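Local coordinates for FAD linked oxidase-like protein (Myceliophthora thermophila, PDB 5L6G) that oxidises the C1 hydroxyl of xylooligosaccharides and related sugars to lactones, passing the electrons through a bicovalently bound FAD to molecular oxygen to give hydrogen peroxide, at residues V188-G193 with Q478-T483; R475-Q478 with T483-F486; S194-S199 with P204-A209; T184-V189 with W208-A213. All blocks are in the same frame, centred on the assembly; numbering follows the deposited sequence.

Contact 1: V188-G193 with Q478-T483. With NAG (2-acetamido-2-deoxy-beta-D-glucopyranose), chain C.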
loop_
_atom_site.group_PDB
_atom_site.type_symbol
_atom_site.label_atom_id
_atom_site.label_comp_id
_atom_site.label_asym_id
_atom_site.label_seq_id
_atom_site.Cartn_x
_atom_site.Cartn_y
_atom_site.Cartn_z
ATOM N N VAL A 188 13.622 5.754 -14.017
ATOM C CA VAL A 188 13.215 6.848 -13.177
ATOM C C VAL A 188 13.592 8.176 -13.793
ATOM O O VAL A 188 14.702 8.330 -14.309
ATOM C CB VAL A 188 13.892 6.754 -11.782
ATOM C CG1 VAL A 188 13.259 7.744 -10.808
ATOM C CG2 VAL A 188 13.818 5.320 -11.260
ATOM N N VAL A 189 12.657 9.111 -13.738
ATOM C CA VAL A 189 12.901 10.506 -14.106
ATOM C C VAL A 189 13.227 11.257 -12.828
ATOM O O VAL A 189 12.387 11.355 -11.929
ATOM C CB VAL A 189 11.654 11.141 -14.747
ATOM C CG1 VAL A 189 11.903 12.602 -15.117
ATOM C CG2 VAL A 189 11.262 10.331 -15.977
ATOM N N LEU A 190 14.438 11.776 -12.741
ATOM C CA LEU A 190 14.871 12.528 -11.566
ATOM C C LEU A 190 14.395 13.979 -11.605
ATOM O O LEU A 190 13.905 14.451 -12.621
ATOM C CB LEU A 190 16.394 12.480 -11.456
ATOM C CG LEU A 190 17.006 11.085 -11.402
ATOM C CD1 LEU A 190 18.528 11.184 -11.322
ATOM C CD2 LEU A 190 16.484 10.296 -10.235
ATOM N N ALA A 191 14.579 14.676 -10.481
ATOM C CA ALA A 191 14.086 16.024 -10.306
ATOM C C ALA A 191 14.592 16.990 -11.363
ATOM O O ALA A 191 13.891 17.936 -11.697
ATOM C CB ALA A 191 14.441 16.540 -8.912
ATOM N N ASN A 192 15.796 16.755 -11.882
ATOM C CA ASN A 192 16.353 17.596 -12.947
ATOM C C ASN A 192 16.133 17.053 -14.363
ATOM O O ASN A 192 16.816 17.461 -15.302
ATOM C CB ASN A 192 17.850 17.822 -12.717
ATOM C CG ASN A 192 18.655 16.531 -12.724
ATOM O OD1 ASN A 192 18.170 15.446 -13.095
ATOM N ND2 ASN A 192 19.915 16.649 -12.301
ATOM N N GLY A 193 15.176 16.150 -14.525
ATOM C CA GLY A 193 14.876 15.601 -15.838
ATOM C C GLY A 193 15.767 14.466 -16.314
ATOM O O GLY A 193 15.469 13.860 -17.342
ATOM N N GLN A 478 18.861 14.145 -0.310
ATOM C CA GLN A 478 19.697 15.316 -0.583
ATOM C C GLN A 478 20.456 15.119 -1.894
ATOM O O GLN A 478 20.639 16.064 -2.661
ATOM C CB GLN A 478 20.633 15.561 0.604
ATOM C CG GLN A 478 21.474 16.811 0.516
ATOM C CD GLN A 478 22.694 16.643 -0.366
ATOM O OE1 GLN A 478 23.173 15.528 -0.590
ATOM N NE2 GLN A 478 23.184 17.751 -0.904
ATOM N N GLN A 479 20.860 13.880 -2.183
ATOM C CA GLN A 479 21.634 13.612 -3.388
ATOM C C GLN A 479 20.806 13.665 -4.649
ATOM O O GLN A 479 21.306 14.111 -5.679
ATOM C CB GLN A 479 22.326 12.255 -3.322
ATOM C CG GLN A 479 23.498 12.187 -2.359
ATOM C CD GLN A 479 23.927 10.750 -2.115
ATOM O OE1 GLN A 479 23.129 9.837 -2.211
ATOM N NE2 GLN A 479 25.195 10.551 -1.806
ATOM N N LEU A 480 19.562 13.186 -4.582
ATOM C CA LEU A 480 18.737 13.043 -5.778
ATOM C C LEU A 480 17.691 14.135 -5.951
ATOM O O LEU A 480 17.330 14.451 -7.080
ATOM C CB LEU A 480 18.067 11.666 -5.819
ATOM C CG LEU A 480 19.015 10.462 -5.952
ATOM C CD1 LEU A 480 18.217 9.167 -6.040
ATOM C CD2 LEU A 480 19.921 10.577 -7.159
ATOM N N ASP A 481 17.196 14.703 -4.859
ATOM C CA ASP A 481 16.187 15.763 -4.961
ATOM C C ASP A 481 16.394 16.842 -3.899
ATOM O O ASP A 481 15.509 17.088 -3.065
ATOM C CB ASP A 481 14.796 15.159 -4.872
ATOM C CG ASP A 481 13.694 16.185 -5.094
ATOM O OD1 ASP A 481 13.972 17.236 -5.709
ATOM O OD2 ASP A 481 12.555 15.949 -4.653
ATOM N N PRO A 482 17.562 17.489 -3.924
ATOM C CA PRO A 482 17.885 18.487 -2.901
ATOM C C PRO A 482 16.924 19.672 -2.824
ATOM O O PRO A 482 16.788 20.271 -1.754
ATOM C CB PRO A 482 19.268 18.997 -3.325
ATOM C CG PRO A 482 19.330 18.741 -4.786
ATOM C CD PRO A 482 18.607 17.424 -4.958
ATOM N N THR A 483 16.292 20.035 -3.938
ATOM C CA THR A 483 15.337 21.148 -3.919
ATOM C C THR A 483 13.930 20.682 -3.520
ATOM O O THR A 483 13.024 21.497 -3.400
ATOM C CB THR A 483 15.260 21.892 -5.272
ATOM O OG1 THR A 483 14.560 21.092 -6.227
ATOM C CG2 THR A 483 16.642 22.227 -5.800
HETATM C C1 NAG C . 20.797 15.510 -12.258
HETATM C C2 NAG C . 22.189 16.085 -12.526
HETATM C C3 NAG C . 23.280 15.042 -12.426
HETATM C C4 NAG C . 23.107 14.255 -11.146
HETATM C C5 NAG C . 21.668 13.780 -10.943
HETATM C C6 NAG C . 21.511 13.134 -9.566
HETATM C C7 NAG C . 22.422 18.050 -13.913
HETATM C C8 NAG C . 22.559 18.651 -15.288
HETATM N N2 NAG C . 22.302 16.730 -13.818
HETATM O O3 NAG C . 24.559 15.653 -12.508
HETATM O O4 NAG C . 23.936 13.122 -11.262
HETATM O O5 NAG C . 20.794 14.887 -11.002
HETATM O O6 NAG C . 21.514 14.153 -8.589
HETATM O O7 NAG C . 22.416 18.778 -12.920
HETATM O O HOH W 1 15.120 13.209 -8.163
HETATM O O HOH W 2 17.961 15.513 -9.609
#
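Ala191 and Asp481 make the closest approach here, the methyl CB of Ala191 standing 3.3 Å from carboxylate OD1 of Asp481. Ala191 sits in a type I beta turn, Leu190 to Gly193, which leaves strand 183-189 of the FAD-binding PCMH-type fold and is closed by Gly193 N to Leu190 O at 2.9 Å; the turn meets the C-terminal end of helix 470-480. Beside it, CD1 of Leu190 and CD2 of Leu480 face each other at 4.4 Å, a loose apolar touch. No direct hydrogen bond joins the two segments. Instead, Leu480 O at the helix end accepts from two waters: one accepts the N-H of Ala191, while the other takes a weak bond from Asn192 N and also donates to O5 of the N-acetylglucosamine linked to Asn192 ND2. This sugar thus bridges the segments, with its C6 3.9 Å from Leu480 CD2 and 4.0 Å from Leu190 CD1. In the second shell, Asp481 is fixed by a salt bridge from Lys477 to OD2 and by backbone N-H groups of Leu485 and Phe486, while Asn192 OD1 accepts from Ser194 N. The sugar is secured to the helix by its O6, which donates to Gln479 O at 2.9 Å.

Contact 2: R475-Q478 with T483-F486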
loop_
_atom_site.group_PDB
_atom_site.type_symbol
_atom_site.label_atom_id
_atom_site.label_comp_id
_atom_site.label_asym_id
_atom_site.label_seq_id
_atom_site.Cartn_x
_atom_site.Cartn_y
_atom_site.Cartn_z
ATOM N N ARG A 475 19.764 10.999 3.352
ATOM C CA ARG A 475 21.012 11.231 2.634
ATOM C C ARG A 475 20.816 11.094 1.135
ATOM O O ARG A 475 21.283 11.931 0.380
ATOM C CB ARG A 475 22.123 10.317 3.139
ATOM C CG ARG A 475 22.567 10.664 4.551
ATOM C CD ARG A 475 23.881 10.011 4.930
ATOM N NE ARG A 475 23.780 8.546 4.944
ATOM C CZ ARG A 475 23.348 7.813 5.966
ATOM N NH1 ARG A 475 22.943 8.380 7.099
ATOM N NH2 ARG A 475 23.322 6.487 5.851
ATOM N N ILE A 476 20.110 10.049 0.712
ATOM C CA ILE A 476 19.837 9.838 -0.715
ATOM C C ILE A 476 18.931 10.952 -1.233
ATOM O O ILE A 476 19.065 11.410 -2.359
ATOM C CB ILE A 476 19.232 8.437 -0.974
ATOM C CG1 ILE A 476 20.257 7.366 -0.617
ATOM C CG2 ILE A 476 18.876 8.243 -2.436
ATOM C CD1 ILE A 476 19.686 5.978 -0.551
ATOM N N LYS A 477 18.018 11.420 -0.396
ATOM C CA LYS A 477 17.132 12.508 -0.805
ATOM C C LYS A 477 17.902 13.790 -1.144
ATOM O O LYS A 477 17.622 14.444 -2.139
ATOM C CB LYS A 477 16.096 12.768 0.285
ATOM C CG LYS A 477 15.132 13.908 0.016
ATOM C CD LYS A 477 14.185 13.640 -1.144
ATOM C CE LYS A 477 13.264 14.845 -1.326
ATOM N NZ LYS A 477 12.174 14.576 -2.296
ATOM N N GLN A 478 18.861 14.145 -0.310
ATOM C CA GLN A 478 19.697 15.316 -0.583
ATOM C C GLN A 478 20.456 15.119 -1.894
ATOM O O GLN A 478 20.639 16.064 -2.661
ATOM C CB GLN A 478 20.633 15.561 0.604
ATOM C CG GLN A 478 21.474 16.811 0.516
ATOM C CD GLN A 478 22.694 16.643 -0.366
ATOM O OE1 GLN A 478 23.173 15.528 -0.590
ATOM N NE2 GLN A 478 23.184 17.751 -0.904
ATOM N N THR A 483 16.292 20.035 -3.938
ATOM C CA THR A 483 15.337 21.148 -3.919
ATOM C C THR A 483 13.930 20.682 -3.520
ATOM O O THR A 483 13.024 21.497 -3.400
ATOM C CB THR A 483 15.260 21.892 -5.272
ATOM O OG1 THR A 483 14.560 21.092 -6.227
ATOM C CG2 THR A 483 16.642 22.227 -5.800
ATOM N N GLU A 484 13.743 19.379 -3.308
ATOM C CA GLU A 484 12.449 18.831 -2.932
ATOM C C GLU A 484 11.376 19.172 -3.944
ATOM O O GLU A 484 10.265 19.597 -3.598
ATOM C CB GLU A 484 12.018 19.286 -1.538
ATOM C CG GLU A 484 13.028 18.961 -0.449
ATOM C CD GLU A 484 12.468 19.230 0.920
ATOM O OE1 GLU A 484 11.548 18.513 1.327
ATOM O OE2 GLU A 484 12.928 20.173 1.568
ATOM N N LEU A 485 11.712 18.985 -5.208
ATOM C CA LEU A 485 10.725 19.137 -6.257
ATOM C C LEU A 485 9.513 18.245 -6.025
ATOM O O LEU A 485 8.378 18.650 -6.294
ATOM C CB LEU A 485 11.329 18.822 -7.627
ATOM C CG LEU A 485 10.363 19.052 -8.787
ATOM C CD1 LEU A 485 10.114 20.536 -8.954
ATOM C CD2 LEU A 485 10.906 18.481 -10.079
ATOM N N PHE A 486 9.757 17.035 -5.532
ATOM C CA PHE A 486 8.686 16.057 -5.320
ATOM C C PHE A 486 8.057 16.127 -3.930
ATOM O O PHE A 486 7.530 15.142 -3.435
ATOM C CB PHE A 486 9.219 14.655 -5.608
ATOM C CG PHE A 486 9.749 14.502 -7.005
ATOM C CD1 PHE A 486 8.913 14.709 -8.097
ATOM C CD2 PHE A 486 11.063 14.155 -7.233
ATOM C CE1 PHE A 486 9.381 14.562 -9.403
ATOM C CE2 PHE A 486 11.542 14.014 -8.525
ATOM C CZ PHE A 486 10.703 14.215 -9.611
HETATM O O HOH W 3 9.332 13.864 -1.925
HETATM O O HOH W 4 10.578 16.403 -0.406
#
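Lys477 reaches out to Glu484 and Phe486, so the contact joins the last turns of helix 470-480 to the loop that follows it, in the berberine-like C-terminal region. CG lies anti to the backbone N (chi1 178°), a single bend at chi2 (67°) follows, and the rest of the chain is extended. CB and CG carry the chain off the helix, and CD continues it to CE, which comes alongside CG of Glu484 at 4.2 Å, methylene against methylene. The terminal NZ passes 4.4 Å from CB of Phe486. It does not pair directly with Glu484, whose OE1 is 5.4 Å away from NZ; one water accepts from NZ and donates to OE1, while another accepts from NZ and donates to Phe486 O. The ammonium has direct partners as well, a salt bridge to Asp481 OD2 and a hydrogen bond to Asn216 O. With a carboxylate, a carbonyl and two waters as acceptors, NZ would be expected to stay protonated. Glu484 OE1, for its part, is engaged by Arg458. The water joining NZ to Phe486 O lies 3.0 Å from Lys477 NZ and 2.7 Å from that carbonyl oxygen.

Contact 3: S194-S199 with P204-A209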
loop_
_atom_site.group_PDB
_atom_site.type_symbol
_atom_site.label_atom_id
_atom_site.label_comp_id
_atom_site.label_asym_id
_atom_site.label_seq_id
_atom_site.Cartn_x
_atom_site.Cartn_y
_atom_site.Cartn_z
ATOM N N SER A 194 16.842 14.156 -15.589
ATOM C CA SER A 194 17.696 13.012 -15.948
ATOM C C SER A 194 16.949 11.694 -15.856
ATOM O O SER A 194 16.060 11.518 -15.002
ATOM C CB SER A 194 18.939 12.924 -15.048
ATOM O OG SER A 194 19.873 13.945 -15.337
ATOM N N LEU A 195 17.327 10.759 -16.730
ATOM C CA LEU A 195 16.819 9.400 -16.693
ATOM C C LEU A 195 17.839 8.479 -16.093
ATOM O O LEU A 195 19.038 8.586 -16.372
ATOM C CB LEU A 195 16.542 8.885 -18.089
ATOM C CG LEU A 195 15.598 9.762 -18.883
ATOM C CD1 LEU A 195 15.465 9.254 -20.302
ATOM C CD2 LEU A 195 14.257 9.810 -18.157
ATOM N N VAL A 196 17.370 7.542 -15.289
ATOM C CA VAL A 196 18.264 6.543 -14.739
ATOM C C VAL A 196 17.477 5.273 -14.679
ATOM O O VAL A 196 16.261 5.318 -14.602
ATOM C CB VAL A 196 18.779 6.894 -13.324
ATOM C CG1 VAL A 196 19.788 8.045 -13.360
ATOM C CG2 VAL A 196 17.641 7.211 -12.395
ATOM N N THR A 197 18.176 4.155 -14.755
ATOM C CA THR A 197 17.587 2.867 -14.493
ATOM C C THR A 197 18.191 2.418 -13.179
ATOM O O THR A 197 19.419 2.484 -12.987
ATOM C CB THR A 197 17.885 1.852 -15.607
ATOM O OG1 THR A 197 17.257 2.286 -16.819
ATOM C CG2 THR A 197 17.388 0.448 -15.231
ATOM N N ALA A 198 17.329 1.956 -12.287
ATOM C CA ALA A 198 17.733 1.478 -10.973
ATOM C C ALA A 198 17.478 -0.020 -10.884
ATOM O O ALA A 198 16.439 -0.513 -11.306
ATOM C CB ALA A 198 16.988 2.223 -9.888
ATOM N N SER A 199 18.455 -0.737 -10.360
ATOM C CA SER A 199 18.369 -2.174 -10.174
ATOM C C SER A 199 19.401 -2.561 -9.117
ATOM O O SER A 199 20.080 -1.700 -8.555
ATOM C CB SER A 199 18.658 -2.896 -11.491
ATOM O OG SER A 199 20.036 -2.839 -11.807
ATOM N N PRO A 204 22.396 1.443 -7.179
ATOM C CA PRO A 204 21.870 0.611 -6.106
ATOM C C PRO A 204 21.322 1.402 -4.920
ATOM O O PRO A 204 20.388 0.923 -4.269
ATOM C CB PRO A 204 23.073 -0.244 -5.681
ATOM C CG PRO A 204 24.275 0.506 -6.153
ATOM C CD PRO A 204 23.832 1.170 -7.424
ATOM N N ASP A 205 21.877 2.588 -4.637
ATOM C CA ASP A 205 21.289 3.442 -3.589
ATOM C C ASP A 205 19.855 3.851 -3.927
ATOM O O ASP A 205 18.979 3.837 -3.066
ATOM C CB ASP A 205 22.102 4.702 -3.354
ATOM C CG ASP A 205 23.411 4.441 -2.656
ATOM O OD1 ASP A 205 23.559 3.412 -1.956
ATOM O OD2 ASP A 205 24.324 5.284 -2.833
ATOM N N LEU A 206 19.633 4.241 -5.177
ATOM C CA LEU A 206 18.311 4.640 -5.638
ATOM C C LEU A 206 17.380 3.436 -5.632
ATOM O O LEU A 206 16.229 3.544 -5.227
ATOM C CB LEU A 206 18.394 5.246 -7.048
ATOM C CG LEU A 206 17.059 5.497 -7.758
ATOM C CD1 LEU A 206 16.148 6.371 -6.914
ATOM C CD2 LEU A 206 17.296 6.134 -9.115
ATOM N N PHE A 207 17.883 2.288 -6.067
ATOM C CA PHE A 207 17.079 1.076 -6.062
ATOM C C PHE A 207 16.638 0.760 -4.638
ATOM O O PHE A 207 15.475 0.459 -4.384
ATOM C CB PHE A 207 17.869 -0.084 -6.647
ATOM C CG PHE A 207 17.013 -1.240 -7.048
ATOM C CD1 PHE A 207 15.925 -1.039 -7.884
ATOM C CD2 PHE A 207 17.288 -2.508 -6.609
ATOM C CE1 PHE A 207 15.122 -2.099 -8.273
ATOM C CE2 PHE A 207 16.492 -3.581 -7.000
ATOM C CZ PHE A 207 15.408 -3.366 -7.833
ATOM N N TRP A 208 17.573 0.875 -3.703
ATOM C CA TRP A 208 17.264 0.730 -2.278
ATOM C C TRP A 208 16.204 1.752 -1.849
ATOM O O TRP A 208 15.182 1.374 -1.283
ATOM C CB TRP A 208 18.553 0.864 -1.445
ATOM C CG TRP A 208 18.349 0.708 0.037
ATOM C CD1 TRP A 208 18.411 -0.440 0.754
ATOM C CD2 TRP A 208 18.054 1.751 0.975
ATOM N NE1 TRP A 208 18.176 -0.184 2.087
ATOM C CE2 TRP A 208 17.944 1.156 2.242
ATOM C CE3 TRP A 208 17.866 3.130 0.860
ATOM C CZ2 TRP A 208 17.662 1.889 3.383
ATOM C CZ3 TRP A 208 17.595 3.858 1.993
ATOM C CH2 TRP A 208 17.486 3.240 3.237
ATOM N N ALA A 209 16.415 3.034 -2.150
ATOM C CA ALA A 209 15.468 4.072 -1.720
ATOM C C ALA A 209 14.071 3.902 -2.346
ATOM O O ALA A 209 13.053 4.059 -1.664
ATOM C CB ALA A 209 16.017 5.465 -1.992
#
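Phe207 lays its ring against the backbone of Ser199, where strand 195-199 turns through a short loop into helix 204-213; this strand-loop-helix unit belongs to the FAD-binding PCMH-type fold. Segment axes approach to 6.3 Å at 70° between their N-to-C directions, which sets the helix across the strand.

The aromatic interaction is a CH-pi contact. Ser199 CA lies 3.5 Å from the centroid of the Phe207 ring and 11° off its normal, almost centrally over one face. The backbone continues across that face, and Ser199 C comes 3.3 Å from CD2 of Phe207. Carbonyl O of Ala198 approaches obliquely, 3.5 Å from Phe207 CD1. The ring is delivered by CG lying anti to the backbone N (chi1 -163°). Replacing this phenylalanine with an alanine would probably leave the Ser199 backbone without its aromatic cover and open a gap between Ser199 and the helix.

Polar interactions anchor the surroundings rather than the interface, since no hydrogen bond crosses it: Asp205 OD1 pairs with Arg472, and Ser199 OG with Thr201 N in the connecting loop.

The apolar interactions lie farther back along the strand. CB of Ala198 fits between the two consecutive helix residues, touching Leu206 CG at 3.9 Å and Phe207 CD1 at 4.0 Å. Leu206 also packs on Leu480 of helix 470-480. Val196 and Leu206 cross obliquely, branch against branch, and Val196 CG2 comes 3.5 Å from Leu206 CD2, tighter than normal van der Waals contact.

Contact 4: T184-V189 with W208-A213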
loop_
_atom_site.group_PDB
_atom_site.type_symbol
_atom_site.label_atom_id
_atom_site.label_comp_id
_atom_site.label_asym_id
_atom_site.label_seq_id
_atom_site.Cartn_x
_atom_site.Cartn_y
_atom_site.Cartn_z
ATOM N N THR A 184 12.261 -5.767 -10.182
ATOM C CA THR A 184 13.639 -6.109 -10.541
ATOM C C THR A 184 14.402 -4.901 -11.099
ATOM O O THR A 184 15.624 -4.842 -10.991
ATOM C CB THR A 184 13.709 -7.308 -11.513
ATOM O OG1 THR A 184 15.072 -7.704 -11.681
ATOM C CG2 THR A 184 13.143 -6.963 -12.852
ATOM N N SER A 185 13.694 -3.960 -11.706
ATOM C CA SER A 185 14.307 -2.707 -12.125
ATOM C C SER A 185 13.241 -1.644 -12.368
ATOM O O SER A 185 12.058 -1.947 -12.507
ATOM C CB SER A 185 15.182 -2.897 -13.374
ATOM O OG SER A 185 14.391 -3.133 -14.526
ATOM N N ALA A 186 13.678 -0.396 -12.423
ATOM C CA ALA A 186 12.781 0.719 -12.670
ATOM C C ALA A 186 13.535 1.780 -13.446
ATOM O O ALA A 186 14.705 2.031 -13.160
ATOM C CB ALA A 186 12.291 1.312 -11.364
ATOM N N ASP A 187 12.864 2.395 -14.412
ATOM C CA ASP A 187 13.384 3.584 -15.060
ATOM C C ASP A 187 12.787 4.783 -14.355
ATOM O O ASP A 187 11.580 4.821 -14.106
ATOM C CB ASP A 187 13.013 3.613 -16.530
ATOM C CG ASP A 187 13.582 2.437 -17.307
ATOM O OD1 ASP A 187 14.616 1.864 -16.898
ATOM O OD2 ASP A 187 12.960 2.071 -18.308
ATOM N N VAL A 188 13.622 5.754 -14.017
ATOM C CA VAL A 188 13.215 6.848 -13.177
ATOM C C VAL A 188 13.592 8.176 -13.793
ATOM O O VAL A 188 14.702 8.330 -14.309
ATOM C CB VAL A 188 13.892 6.754 -11.782
ATOM C CG1 VAL A 188 13.259 7.744 -10.808
ATOM C CG2 VAL A 188 13.818 5.320 -11.260
ATOM N N VAL A 189 12.657 9.111 -13.738
ATOM C CA VAL A 189 12.901 10.506 -14.106
ATOM C C VAL A 189 13.227 11.257 -12.828
ATOM O O VAL A 189 12.387 11.355 -11.929
ATOM C CB VAL A 189 11.654 11.141 -14.747
ATOM C CG1 VAL A 189 11.903 12.602 -15.117
ATOM C CG2 VAL A 189 11.262 10.331 -15.977
ATOM N N TRP A 208 17.573 0.875 -3.703
ATOM C CA TRP A 208 17.264 0.730 -2.278
ATOM C C TRP A 208 16.204 1.752 -1.849
ATOM O O TRP A 208 15.182 1.374 -1.283
ATOM C CB TRP A 208 18.553 0.864 -1.445
ATOM C CG TRP A 208 18.349 0.708 0.037
ATOM C CD1 TRP A 208 18.411 -0.440 0.754
ATOM C CD2 TRP A 208 18.054 1.751 0.975
ATOM N NE1 TRP A 208 18.176 -0.184 2.087
ATOM C CE2 TRP A 208 17.944 1.156 2.242
ATOM C CE3 TRP A 208 17.866 3.130 0.860
ATOM C CZ2 TRP A 208 17.662 1.889 3.383
ATOM C CZ3 TRP A 208 17.595 3.858 1.993
ATOM C CH2 TRP A 208 17.486 3.240 3.237
ATOM N N ALA A 209 16.415 3.034 -2.150
ATOM C CA ALA A 209 15.468 4.072 -1.720
ATOM C C ALA A 209 14.071 3.902 -2.346
ATOM O O ALA A 209 13.053 4.059 -1.664
ATOM C CB ALA A 209 16.017 5.465 -1.992
ATOM N N LEU A 210 14.017 3.530 -3.622
ATOM C CA LEU A 210 12.744 3.305 -4.299
ATOM C C LEU A 210 11.889 2.248 -3.639
ATOM O O LEU A 210 10.653 2.346 -3.652
ATOM C CB LEU A 210 12.950 2.841 -5.745
ATOM C CG LEU A 210 13.476 3.858 -6.745
ATOM C CD1 LEU A 210 13.684 3.166 -8.088
ATOM C CD2 LEU A 210 12.527 5.038 -6.866
ATOM N N ARG A 211 12.553 1.222 -3.113
ATOM C CA ARG A 211 11.881 0.037 -2.686
ATOM C C ARG A 211 11.413 0.154 -1.249
ATOM O O ARG A 211 11.843 -0.616 -0.383
ATOM C CB ARG A 211 12.761 -1.197 -2.950
ATOM C CG ARG A 211 12.575 -1.599 -4.402
ATOM C CD ARG A 211 13.752 -2.252 -5.024
ATOM N NE ARG A 211 14.166 -3.505 -4.429
ATOM C CZ ARG A 211 15.246 -3.669 -3.677
ATOM N NH1 ARG A 211 16.008 -2.633 -3.324
ATOM N NH2 ARG A 211 15.560 -4.892 -3.255
ATOM N N GLY A 212 10.504 1.115 -1.050
ATOM C CA GLY A 212 9.921 1.437 0.250
ATOM C C GLY A 212 9.535 2.902 0.409
ATOM O O GLY A 212 8.605 3.219 1.155
ATOM N N ALA A 213 10.255 3.790 -0.278
ATOM C CA ALA A 213 10.037 5.228 -0.140
ATOM C C ALA A 213 10.056 5.954 -1.482
ATOM O O ALA A 213 10.353 7.146 -1.543
ATOM C CB ALA A 213 11.075 5.812 0.805
#
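Leu210 meets Val188 and Ala186 because its CG stands anti to the carbonyl carbon (chi1 -71°) and its second torsion is extended (chi2 177°), a shape that carries CD1 out from the helix to the strand. On the other side, Val188 holds CG1 anti to its backbone N (chi1 -169°), which directs CG2 to the leucine. The resulting touch is CG2 of Val188 against CD1 of Leu210 at 3.8 Å, the two side chains lying alongside each other and pointing opposite ways. The same CD1 also rests on the methyl of Ala186, 4.0 Å from Ala186 CB to Leu210 CD1, so one methyl bridges two residues that alternate along the strand and point to the same side of it. The interface is wholly apolar and small: 95 Å² is buried in all, and the nearest backbones, at Ala186 and Leu210, stay 8.8 Å apart between CA atoms. Past Leu210 the chain bends through an inverse gamma turn centred on Arg211.

Strand 183-189 pairs antiparallel with strands 195-199 and 219-229, with a classic beta bulge where Thr184 and Ser185 both face Arg224. Helix 204-213 lies over this sheet of the FAD-binding region: its Leu210 faces strand 183-189, while Trp208, Ala209 and Ala213 pack on Leu473 of helix 470-480, which places the helix between sheet and C-terminal helix.

Overall arrangement
Along the chain, strand 183-189 comes first, followed by strand 195-199, helix 204-213 and, much later, helix 470-480. Contacts 3 and 4, with centres about 5 Å apart, set helix 204-213 on two neighbouring strands of one antiparallel sheet. Contacts 1 and 2, about 6 Å apart, share the end of helix 470-480, and contact 1 brings it, 284 residues later, against the turn that follows strand 183-189. Contact 1 alone pairs the FAD-binding and berberine-like ranges; contacts 3 and 4 are internal to the first and contact 2 to the second. Ile476 adds a further tie, packing on Trp208 and Ala209, although the centre of contact 2 lies about 14 Å from those of contacts 3 and 4.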